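PDB 5VM1: xylulokinase from Brucella ovis, which probably catalyses the ATP-dependent phosphorylation of D-xylulose to D-xylulose 5-phosphate, as a member of the FGGY family of carbohydrate kinases. Local coordinates for residues P46-Q51 against D108-R113; V158-D163 against Y173-S178; S184-G189 against A286-L291; A373-V378 against S406-W411. All coordinates share one frame; numbering follows the deposited sequence.

Interaction 1 of 4, residues P46-Q51 against D108-R113; sequences PGWSEQ and DTRSYR
G47 O accepts a nearly straight hydrogen bond from T109 N (2.8 Å, 170° at the hydrogen), and the CA atoms of S49 and D108 lie 4.8 Å apart as the chains run past each other in opposite senses. Beside this backbone link the guanidinium of R110 lies flat on the indole of W48, the planes 13° apart. Its CZ stands 3.6 Å from the centroid of the W48 six-membered ring, a cation-pi contact, while R110 CD covers the five-membered ring. A bend at chi3 (77°) turns the guanidinium back toward D108. D108 sets up an Asx turn, its OD1 accepting from R110 N (2.8 Å), and the same carboxylate joins R110 and E50 in a salt-bridge network. R110 takes hold of D108 side-on through NE and NH2. D108 OD2 accepts from both of these nitrogens and also from S49 N (2.9 Å), which would be expected to stabilise its negative charge. R110 NH2 also donates to E50 OE2 (2.9 Å), which lies in the guanidinium plane although the donor stands above the plane of the E50 carboxylate. R101 makes a second salt bridge to E50 OE2, and W143 of helix 137-147 adds another cation-pi contact to R110.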
# COMPACT_ATOMS: atom_id res chain seq x y z
N PRO A 46 -8.79 -22.49 2.32
CA PRO A 46 -8.27 -21.87 1.08
C PRO A 46 -8.81 -20.46 0.86
O PRO A 46 -10.02 -20.22 0.96
CB PRO A 46 -8.71 -22.85 -0.02
CG PRO A 46 -9.66 -23.79 0.64
CD PRO A 46 -9.24 -23.86 2.07
N GLY A 47 -7.90 -19.54 0.56
CA GLY A 47 -8.25 -18.16 0.36
C GLY A 47 -8.40 -17.32 1.62
O GLY A 47 -8.54 -16.09 1.51
N TRP A 48 -8.37 -17.92 2.81
CA TRP A 48 -8.54 -17.19 4.06
C TRP A 48 -7.22 -16.65 4.58
O TRP A 48 -6.17 -17.28 4.46
CB TRP A 48 -9.15 -18.09 5.14
CG TRP A 48 -10.58 -18.46 4.90
CD1 TRP A 48 -11.18 -18.64 3.69
CD2 TRP A 48 -11.57 -18.72 5.89
NE1 TRP A 48 -12.48 -19.01 3.87
CE2 TRP A 48 -12.75 -19.06 5.21
CE3 TRP A 48 -11.58 -18.71 7.29
CZ2 TRP A 48 -13.94 -19.37 5.88
CZ3 TRP A 48 -12.76 -19.03 7.95
CH2 TRP A 48 -13.92 -19.36 7.25
N SER A 49 -7.31 -15.49 5.24
CA SER A 49 -6.15 -14.79 5.79
C SER A 49 -6.64 -13.98 6.99
O SER A 49 -7.34 -12.98 6.81
CB SER A 49 -5.54 -13.89 4.73
OG SER A 49 -4.22 -13.50 5.06
N GLU A 50 -6.32 -14.43 8.20
CA GLU A 50 -6.86 -13.84 9.41
C GLU A 50 -5.75 -13.52 10.40
O GLU A 50 -4.62 -14.02 10.30
CB GLU A 50 -7.87 -14.77 10.09
CG GLU A 50 -8.92 -15.28 9.16
CD GLU A 50 -9.96 -16.10 9.85
OE1 GLU A 50 -9.61 -17.06 10.58
OE2 GLU A 50 -11.14 -15.76 9.68
N GLN A 51 -6.11 -12.72 11.40
CA GLN A 51 -5.22 -12.34 12.49
C GLN A 51 -6.08 -12.06 13.71
O GLN A 51 -7.19 -11.55 13.58
CB GLN A 51 -4.36 -11.12 12.14
CG GLN A 51 -3.04 -11.49 11.58
CD GLN A 51 -2.23 -10.31 11.18
OE1 GLN A 51 -2.65 -9.17 11.32
NE2 GLN A 51 -1.01 -10.56 10.69
N ASP A 108 -7.19 -11.71 1.88
CA ASP A 108 -8.22 -12.73 1.92
C ASP A 108 -9.09 -12.64 0.66
O ASP A 108 -9.40 -11.55 0.19
CB ASP A 108 -9.08 -12.52 3.17
CG ASP A 108 -10.07 -13.63 3.40
OD1 ASP A 108 -11.06 -13.76 2.64
OD2 ASP A 108 -9.86 -14.38 4.38
N THR A 109 -9.42 -13.80 0.08
CA THR A 109 -10.25 -13.85 -1.12
C THR A 109 -11.51 -14.70 -0.94
O THR A 109 -12.15 -15.07 -1.93
CB THR A 109 -9.45 -14.37 -2.33
OG1 THR A 109 -8.93 -15.68 -2.07
CG2 THR A 109 -8.32 -13.42 -2.69
N ARG A 110 -11.90 -15.01 0.29
CA ARG A 110 -13.08 -15.86 0.50
C ARG A 110 -14.38 -15.18 0.04
O ARG A 110 -15.38 -15.87 -0.13
CB ARG A 110 -13.20 -16.24 1.98
CG ARG A 110 -14.00 -15.23 2.79
CD ARG A 110 -14.04 -15.56 4.25
NE ARG A 110 -12.81 -15.23 4.95
CZ ARG A 110 -12.63 -15.42 6.25
NH1 ARG A 110 -13.60 -15.96 6.98
NH2 ARG A 110 -11.48 -15.10 6.83
N SER A 111 -14.37 -13.85 -0.16
CA SER A 111 -15.55 -13.05 -0.51
C SER A 111 -15.66 -12.79 -2.01
O SER A 111 -16.37 -11.86 -2.42
CB SER A 111 -15.56 -11.69 0.20
OG SER A 111 -15.14 -11.72 1.54
N TYR A 112 -15.04 -13.63 -2.83
CA TYR A 112 -15.00 -13.33 -4.26
C TYR A 112 -16.40 -13.20 -4.85
O TYR A 112 -16.64 -12.31 -5.67
CB TYR A 112 -14.17 -14.38 -4.98
CG TYR A 112 -14.69 -15.78 -4.89
CD1 TYR A 112 -14.44 -16.56 -3.77
CD2 TYR A 112 -15.42 -16.35 -5.94
CE1 TYR A 112 -14.91 -17.86 -3.68
CE2 TYR A 112 -15.89 -17.65 -5.87
CZ TYR A 112 -15.62 -18.40 -4.73
OH TYR A 112 -16.08 -19.69 -4.62
N ARG A 113 -17.34 -14.04 -4.40
CA ARG A 113 -18.73 -13.95 -4.86
C ARG A 113 -19.39 -12.65 -4.43
O ARG A 113 -20.10 -12.01 -5.21
CB ARG A 113 -19.54 -15.16 -4.37
CG ARG A 113 -19.29 -16.43 -5.20
CD ARG A 113 -19.97 -17.66 -4.58
NE ARG A 113 -19.17 -18.26 -3.50
CZ ARG A 113 -18.77 -19.53 -3.48
NH1 ARG A 113 -19.11 -20.34 -4.48
NH2 ARG A 113 -18.04 -19.98 -2.46

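Interaction 2 of 4, residues V158-D163 against Y173-S178; sequences VLLPKD and YISDMS
Both K162 and D176 start from the crowded position, CG between the backbone N and the carbonyl carbon (chi1 86° and 83°), and the K162 chain then runs extended as far as chi4, where it bends and delivers NZ to the carboxylate. The result is a buried salt-bridge network of K162, D163 and D176 in the N-terminal FGGY domain, tying the first turn of helix 161-170 to strand 174-176 and to the helix 177-180 that D176 N-caps. K162 NZ reaches D176 OD1 at 2.8 Å, nearly in line with the C-O bond, and the two side chains cross at about a right angle. The same NZ donates to D163 OD1 (2.9 Å), on the syn side but tilted from the carboxylate plane. The ammonium thus lies between two carboxylates, and D179 gives it a third acidic partner. D163 has its own second partner in R166. S175 OG points at D163 OD2, but the modelled spacing is too short to be taken literally at this resolution. A water bridges the backbones, donating to D163 O and accepting from I174 N. At the Y173 end, L159 CD1 packs on the edge of the Y173 ring, 4.3 Å from Y173 CD1. K162 sits with its side chain about 7 Å from that of D14, predicted to be important for activity, which places the network near the probable active site. At the capped end, D176 OD2 accepts from S178 N (3.0 Å) and, through its syn lone pair, from S178 OG at 2.7 Å.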
# COMPACT_ATOMS: atom_id res chain seq x y z
N VAL A 158 -17.28 -1.61 12.94
CA VAL A 158 -16.34 -2.23 12.00
C VAL A 158 -15.12 -1.33 11.90
O VAL A 158 -15.23 -0.18 11.44
CB VAL A 158 -16.94 -2.44 10.59
CG1 VAL A 158 -15.85 -2.98 9.64
CG2 VAL A 158 -18.19 -3.36 10.62
N LEU A 159 -13.97 -1.84 12.30
CA LEU A 159 -12.77 -1.04 12.33
C LEU A 159 -11.70 -1.69 11.46
O LEU A 159 -11.65 -2.92 11.34
CB LEU A 159 -12.23 -0.88 13.76
CG LEU A 159 -13.04 -0.11 14.79
CD1 LEU A 159 -12.44 -0.31 16.17
CD2 LEU A 159 -13.05 1.36 14.42
N LEU A 160 -10.86 -0.84 10.84
CA LEU A 160 -9.67 -1.33 10.16
C LEU A 160 -8.53 -1.50 11.17
O LEU A 160 -8.54 -0.88 12.24
CB LEU A 160 -9.26 -0.38 9.05
CG LEU A 160 -10.22 -0.08 7.91
CD1 LEU A 160 -9.77 1.22 7.30
CD2 LEU A 160 -10.26 -1.16 6.88
N PRO A 161 -7.52 -2.30 10.85
CA PRO A 161 -6.53 -2.67 11.88
C PRO A 161 -5.90 -1.51 12.65
O PRO A 161 -5.93 -1.53 13.88
CB PRO A 161 -5.49 -3.47 11.08
CG PRO A 161 -6.28 -4.08 10.01
CD PRO A 161 -7.32 -3.08 9.61
N LYS A 162 -5.38 -0.48 11.97
CA LYS A 162 -4.72 0.58 12.72
C LYS A 162 -5.70 1.32 13.62
O LYS A 162 -5.30 1.89 14.63
CB LYS A 162 -4.00 1.57 11.78
CG LYS A 162 -4.86 2.68 11.23
CD LYS A 162 -4.01 3.73 10.57
CE LYS A 162 -4.86 4.91 10.13
NZ LYS A 162 -6.25 4.52 9.72
N ASP A 163 -6.99 1.34 13.23
CA ASP A 163 -8.01 1.98 14.03
C ASP A 163 -8.43 1.13 15.24
O ASP A 163 -8.96 1.68 16.21
CB ASP A 163 -9.20 2.36 13.13
CG ASP A 163 -8.78 3.26 11.93
OD1 ASP A 163 -7.88 4.13 12.07
OD2 ASP A 163 -9.40 3.13 10.85
N TYR A 173 -13.34 5.77 18.63
CA TYR A 173 -13.56 5.11 17.34
C TYR A 173 -13.33 6.15 16.24
O TYR A 173 -14.22 6.92 15.92
CB TYR A 173 -14.97 4.54 17.24
CG TYR A 173 -15.41 3.62 18.36
CD1 TYR A 173 -14.94 2.32 18.48
CD2 TYR A 173 -16.32 4.07 19.30
CE1 TYR A 173 -15.38 1.50 19.51
CE2 TYR A 173 -16.75 3.28 20.32
CZ TYR A 173 -16.29 2.00 20.43
OH TYR A 173 -16.75 1.24 21.48
N ILE A 174 -12.15 6.16 15.64
CA ILE A 174 -11.81 7.15 14.63
C ILE A 174 -10.99 6.46 13.54
O ILE A 174 -10.16 5.59 13.82
CB ILE A 174 -11.04 8.34 15.25
CG1 ILE A 174 -11.93 9.13 16.22
CG2 ILE A 174 -10.45 9.26 14.18
CD1 ILE A 174 -11.15 10.18 17.00
N SER A 175 -11.21 6.87 12.29
CA SER A 175 -10.41 6.46 11.15
C SER A 175 -10.07 7.69 10.31
O SER A 175 -10.73 8.73 10.39
CB SER A 175 -11.18 5.46 10.29
OG SER A 175 -10.33 4.80 9.39
N ASP A 176 -9.06 7.54 9.44
CA ASP A 176 -8.64 8.61 8.54
C ASP A 176 -9.20 8.35 7.14
O ASP A 176 -9.69 7.27 6.84
CB ASP A 176 -7.11 8.76 8.50
CG ASP A 176 -6.44 7.76 7.54
OD1 ASP A 176 -6.41 6.56 7.88
OD2 ASP A 176 -5.91 8.17 6.48
N MET A 177 -9.16 9.39 6.30
CA MET A 177 -9.77 9.30 4.98
C MET A 177 -9.12 8.23 4.10
O MET A 177 -9.83 7.50 3.40
CB MET A 177 -9.72 10.65 4.27
CG MET A 177 -10.55 11.71 4.96
SD MET A 177 -12.26 11.21 5.22
CE MET A 177 -12.83 12.55 6.25
N SER A 178 -7.78 8.10 4.15
CA SER A 178 -7.06 7.25 3.19
C SER A 178 -7.31 5.78 3.47
O SER A 178 -7.38 4.97 2.55
CB SER A 178 -5.55 7.53 3.22
OG SER A 178 -4.90 6.95 4.33
O HOH W 1 -10.57 4.14 16.44

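Interaction 3 of 4, residues S184-G189 against A286-L291; sequences SWLDTG and AFCHAL
T188 and L186 press on C288 and its neighbours where the two domains of the kinase meet: strand 186-187 belongs to the N-terminal FGGY domain, and strand 285-288 is an outermost strand of the seven-stranded sheet in the C-terminal domain. No hydrogen bond joins the two segments, and the contact is van der Waals packing. Its close part centres on the methyl of T188 and the sulfur of C288. With CG2 anti to the backbone N and beside the carbonyl carbon, T188 sends that methyl over the strand backbone, where it rests 3.6 Å from A286 O and 3.9 Å from F287 CA. The hydroxyl of T188 is engaged away from the strand, donating to T128 O. C288 SG sits 3.5 Å from T188 O and 3.9 Å from T188 CG2, and L186 CD2 closes on it at 3.8 Å. T188 O itself takes a hydrogen bond from the indole NE1 of W295, on the adjacent strand 295-301, so a hydrogen bond ties the carbonyl to the C-terminal sheet. The other side of the 184-189 segment is looser: D187 directs its CB away from the 286-291 segment and is partly exposed, as is G189 just beyond. F287, though buried, turns its CB away from the 184-189 segment, and its side chain comes within about 4 Å of that of M87, a predicted substrate-binding residue. Between the segments the nearest CA atoms, those of T188 and C288, remain 6.3 Å apart.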
# COMPACT_ATOMS: atom_id res chain seq x y z
N SER A 184 -14.59 0.50 0.63
CA SER A 184 -15.66 0.51 -0.35
C SER A 184 -16.99 0.97 0.24
O SER A 184 -18.04 0.72 -0.33
CB SER A 184 -15.80 -0.84 -1.03
OG SER A 184 -14.64 -1.09 -1.79
N TRP A 185 -16.95 1.64 1.39
CA TRP A 185 -18.09 2.34 1.96
C TRP A 185 -17.99 3.86 1.89
O TRP A 185 -18.96 4.54 2.23
CB TRP A 185 -18.30 1.93 3.42
CG TRP A 185 -18.76 0.54 3.65
CD1 TRP A 185 -19.82 -0.09 3.06
CD2 TRP A 185 -18.22 -0.37 4.60
NE1 TRP A 185 -19.96 -1.36 3.58
CE2 TRP A 185 -18.99 -1.56 4.53
CE3 TRP A 185 -17.15 -0.31 5.49
CZ2 TRP A 185 -18.72 -2.67 5.31
CZ3 TRP A 185 -16.88 -1.43 6.28
CH2 TRP A 185 -17.66 -2.60 6.17
N LEU A 186 -16.83 4.40 1.49
CA LEU A 186 -16.58 5.84 1.48
C LEU A 186 -16.96 6.50 0.15
O LEU A 186 -16.74 5.93 -0.93
CB LEU A 186 -15.10 6.10 1.77
CG LEU A 186 -14.76 7.53 2.21
CD1 LEU A 186 -14.90 7.69 3.74
CD2 LEU A 186 -13.39 7.91 1.74
N ASP A 187 -17.56 7.69 0.22
CA ASP A 187 -17.66 8.56 -0.95
C ASP A 187 -16.30 9.25 -1.09
O ASP A 187 -16.04 10.28 -0.48
CB ASP A 187 -18.82 9.56 -0.81
CG ASP A 187 -19.11 10.34 -2.11
OD1 ASP A 187 -18.17 10.64 -2.88
OD2 ASP A 187 -20.28 10.69 -2.38
N THR A 188 -15.41 8.64 -1.88
CA THR A 188 -14.02 9.10 -1.92
C THR A 188 -13.91 10.57 -2.32
O THR A 188 -13.12 11.31 -1.73
CB THR A 188 -13.22 8.24 -2.89
OG1 THR A 188 -13.50 6.88 -2.62
CG2 THR A 188 -11.73 8.47 -2.72
N GLY A 189 -14.72 11.01 -3.28
CA GLY A 189 -14.65 12.40 -3.70
C GLY A 189 -15.16 13.37 -2.67
O GLY A 189 -14.70 14.50 -2.59
N ALA A 286 -8.19 4.87 -6.80
CA ALA A 286 -8.18 6.28 -6.42
C ALA A 286 -8.70 6.38 -5.00
O ALA A 286 -9.87 6.07 -4.73
CB ALA A 286 -9.02 7.15 -7.36
N PHE A 287 -7.84 6.83 -4.09
CA PHE A 287 -8.15 6.90 -2.68
C PHE A 287 -7.80 8.29 -2.18
O PHE A 287 -6.96 8.99 -2.77
CB PHE A 287 -7.33 5.89 -1.86
CG PHE A 287 -7.61 4.45 -2.17
CD1 PHE A 287 -8.90 3.97 -2.29
CD2 PHE A 287 -6.55 3.55 -2.29
CE1 PHE A 287 -9.14 2.62 -2.55
CE2 PHE A 287 -6.79 2.20 -2.55
CZ PHE A 287 -8.08 1.73 -2.68
N CYS A 288 -8.40 8.64 -1.04
CA CYS A 288 -7.96 9.83 -0.32
C CYS A 288 -6.53 9.64 0.17
O CYS A 288 -6.09 8.53 0.48
CB CYS A 288 -8.86 10.09 0.90
SG CYS A 288 -10.63 10.23 0.55
N HIS A 289 -5.79 10.75 0.22
CA HIS A 289 -4.47 10.74 0.83
C HIS A 289 -4.60 10.99 2.33
O HIS A 289 -5.70 11.15 2.86
CB HIS A 289 -3.58 11.80 0.18
CG HIS A 289 -2.13 11.45 0.19
ND1 HIS A 289 -1.53 10.77 1.22
CD2 HIS A 289 -1.13 11.75 -0.69
CE1 HIS A 289 -0.24 10.65 0.98
NE2 HIS A 289 0.03 11.24 -0.16
N ALA A 290 -3.48 10.99 3.04
CA ALA A 290 -3.53 11.30 4.46
C ALA A 290 -3.63 12.78 4.72
O ALA A 290 -3.80 13.18 5.87
CB ALA A 290 -2.30 10.76 5.18
N LEU A 291 -3.50 13.61 3.68
CA LEU A 291 -3.52 15.03 3.94
C LEU A 291 -4.84 15.61 3.49
O LEU A 291 -5.48 15.10 2.57
CB LEU A 291 -2.36 15.74 3.24
CG LEU A 291 -0.99 15.08 3.47
CD1 LEU A 291 0.14 15.96 2.99
CD2 LEU A 291 -0.80 14.72 4.92

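Interaction 4 of 4, residues A373-V378 against S406-W411; sequences AVLEGV and SRSTYW
L375 CD2 sits over one face of the W411 indole, 3.7 Å from the centroid of the six-membered ring and 15° off its normal, a CH-pi contact. V378 CB meets the same indole at the edge, in its plane, and V378 CG1 approaches CZ2 of W411 obliquely at 3.6 Å. The other branch of the leucine, L375 CD1, meets the Y410 ring obliquely, 3.8 Å from Y410 CD1. One leucine therefore spans two aromatic residues, its methyls divided between them, while V378, one turn further along helix 367-390, adds to the indole's cover. The contact packs that long helix against the start of helix 409-419 in the C-terminal FGGY domain. The second helix begins with S408 at its N-cap: OG, anti to the backbone N (chi1 161°), accepts from W411 N at 2.9 Å, so the cap also fixes the backbone of the residue that carries the indole. The same hydroxyl hydrogen-bonds D323, its strongest polar partner. Y410 OH bonds to K331 N, and L326 of helix 319-326 packs against both Y410 and L375. A single polar link crosses between the segments, from W411 NE1 to L375 O (3.2 Å), and it is weak, bent to 130° at the hydrogen. The chemistry implies that these helices are held mainly by apolar and CH-pi packing, with the indole N-H given an acceptor within an otherwise apolar interface.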
# COMPACT_ATOMS: atom_id res chain seq x y z
N ALA A 373 14.52 -10.27 -20.08
CA ALA A 373 13.15 -10.10 -20.55
C ALA A 373 12.16 -10.01 -19.39
O ALA A 373 11.10 -9.38 -19.53
CB ALA A 373 12.78 -11.24 -21.51
N VAL A 374 12.46 -10.66 -18.26
CA VAL A 374 11.60 -10.54 -17.09
C VAL A 374 11.63 -9.12 -16.55
O VAL A 374 10.59 -8.54 -16.22
CB VAL A 374 11.99 -11.56 -16.00
CG1 VAL A 374 11.21 -11.29 -14.68
CG2 VAL A 374 11.80 -13.00 -16.48
N LEU A 375 12.83 -8.53 -16.44
CA LEU A 375 12.92 -7.15 -15.96
C LEU A 375 12.31 -6.19 -16.96
O LEU A 375 11.56 -5.28 -16.57
CB LEU A 375 14.37 -6.78 -15.65
CG LEU A 375 15.20 -7.64 -14.67
CD1 LEU A 375 16.48 -6.94 -14.24
CD2 LEU A 375 14.38 -8.08 -13.46
N GLU A 376 12.59 -6.38 -18.26
CA GLU A 376 11.97 -5.53 -19.29
C GLU A 376 10.45 -5.60 -19.22
O GLU A 376 9.77 -4.56 -19.27
CB GLU A 376 12.44 -5.95 -20.67
CG GLU A 376 13.81 -5.50 -21.06
CD GLU A 376 14.38 -6.36 -22.19
OE1 GLU A 376 13.65 -7.25 -22.69
OE2 GLU A 376 15.56 -6.13 -22.56
N GLY A 377 9.91 -6.81 -19.08
CA GLY A 377 8.47 -6.99 -19.07
C GLY A 377 7.80 -6.33 -17.88
O GLY A 377 6.72 -5.75 -18.00
N VAL A 378 8.40 -6.44 -16.69
CA VAL A 378 7.81 -5.74 -15.56
C VAL A 378 7.91 -4.25 -15.77
O VAL A 378 6.95 -3.52 -15.53
CB VAL A 378 8.46 -6.17 -14.23
CG1 VAL A 378 8.15 -5.15 -13.14
CG2 VAL A 378 7.92 -7.50 -13.82
N SER A 406 14.17 -2.48 -6.27
CA SER A 406 14.91 -1.26 -6.55
C SER A 406 16.38 -1.39 -6.20
O SER A 406 17.15 -0.47 -6.48
CB SER A 406 14.31 -0.07 -5.81
OG SER A 406 14.60 -0.09 -4.42
N ARG A 407 16.80 -2.51 -5.60
CA ARG A 407 18.21 -2.78 -5.38
C ARG A 407 18.93 -3.24 -6.64
O ARG A 407 20.15 -3.39 -6.61
CB ARG A 407 18.38 -3.81 -4.26
CG ARG A 407 18.26 -3.18 -2.89
CD ARG A 407 18.17 -4.22 -1.81
NE ARG A 407 18.04 -3.60 -0.50
CZ ARG A 407 17.23 -4.06 0.45
NH1 ARG A 407 16.47 -5.14 0.22
NH2 ARG A 407 17.16 -3.45 1.63
N SER A 408 18.20 -3.42 -7.75
CA SER A 408 18.78 -3.83 -9.02
C SER A 408 19.03 -2.59 -9.90
O SER A 408 18.08 -1.96 -10.37
CB SER A 408 17.87 -4.81 -9.74
OG SER A 408 18.21 -4.85 -11.11
N THR A 409 20.30 -2.27 -10.13
CA THR A 409 20.64 -1.18 -11.03
C THR A 409 20.08 -1.43 -12.43
O THR A 409 19.62 -0.50 -13.11
CB THR A 409 22.16 -1.00 -11.09
OG1 THR A 409 22.67 -0.82 -9.77
CG2 THR A 409 22.52 0.20 -11.92
N TYR A 410 20.11 -2.68 -12.89
CA TYR A 410 19.55 -2.97 -14.21
C TYR A 410 18.08 -2.63 -14.24
O TYR A 410 17.61 -1.98 -15.19
CB TYR A 410 19.77 -4.44 -14.59
CG TYR A 410 19.64 -4.68 -16.07
CD1 TYR A 410 18.40 -4.71 -16.69
CD2 TYR A 410 20.78 -4.84 -16.87
CE1 TYR A 410 18.29 -4.90 -18.05
CE2 TYR A 410 20.68 -5.04 -18.23
CZ TYR A 410 19.43 -5.06 -18.82
OH TYR A 410 19.31 -5.24 -20.18
N TRP A 411 17.33 -3.04 -13.21
CA TRP A 411 15.88 -2.83 -13.21
C TRP A 411 15.55 -1.35 -13.26
O TRP A 411 14.58 -0.96 -13.91
CB TRP A 411 15.23 -3.46 -11.99
CG TRP A 411 13.92 -4.11 -12.31
CD1 TRP A 411 13.17 -3.95 -13.45
CD2 TRP A 411 13.26 -5.11 -11.53
NE1 TRP A 411 12.06 -4.77 -13.41
CE2 TRP A 411 12.10 -5.50 -12.24
CE3 TRP A 411 13.52 -5.72 -10.30
CZ2 TRP A 411 11.21 -6.45 -11.75
CZ3 TRP A 411 12.63 -6.66 -9.82
CH2 TRP A 411 11.50 -7.02 -10.54

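How the interactions relate
Along the chain the four interactions come strictly in series. Interactions 1 and 2 lie in the N-terminal FGGY domain, their centres about 20 Å apart and not touching. Interaction 3 has one segment in each domain. It adjoins interaction 2, the centres only about 12 Å apart: helix 177-180 leads on toward strand 186-187, and M177 and S178 pack on C288. These two contacts thus run from the neighbourhood of the predicted active-site residues to the domain junction, in a family whose active site lies in the cleft between two domains. Interaction 4 stands alone in the C-terminal domain, its centre about 36 Å from interaction 2 across the middle of the chain and away from the annotated sites.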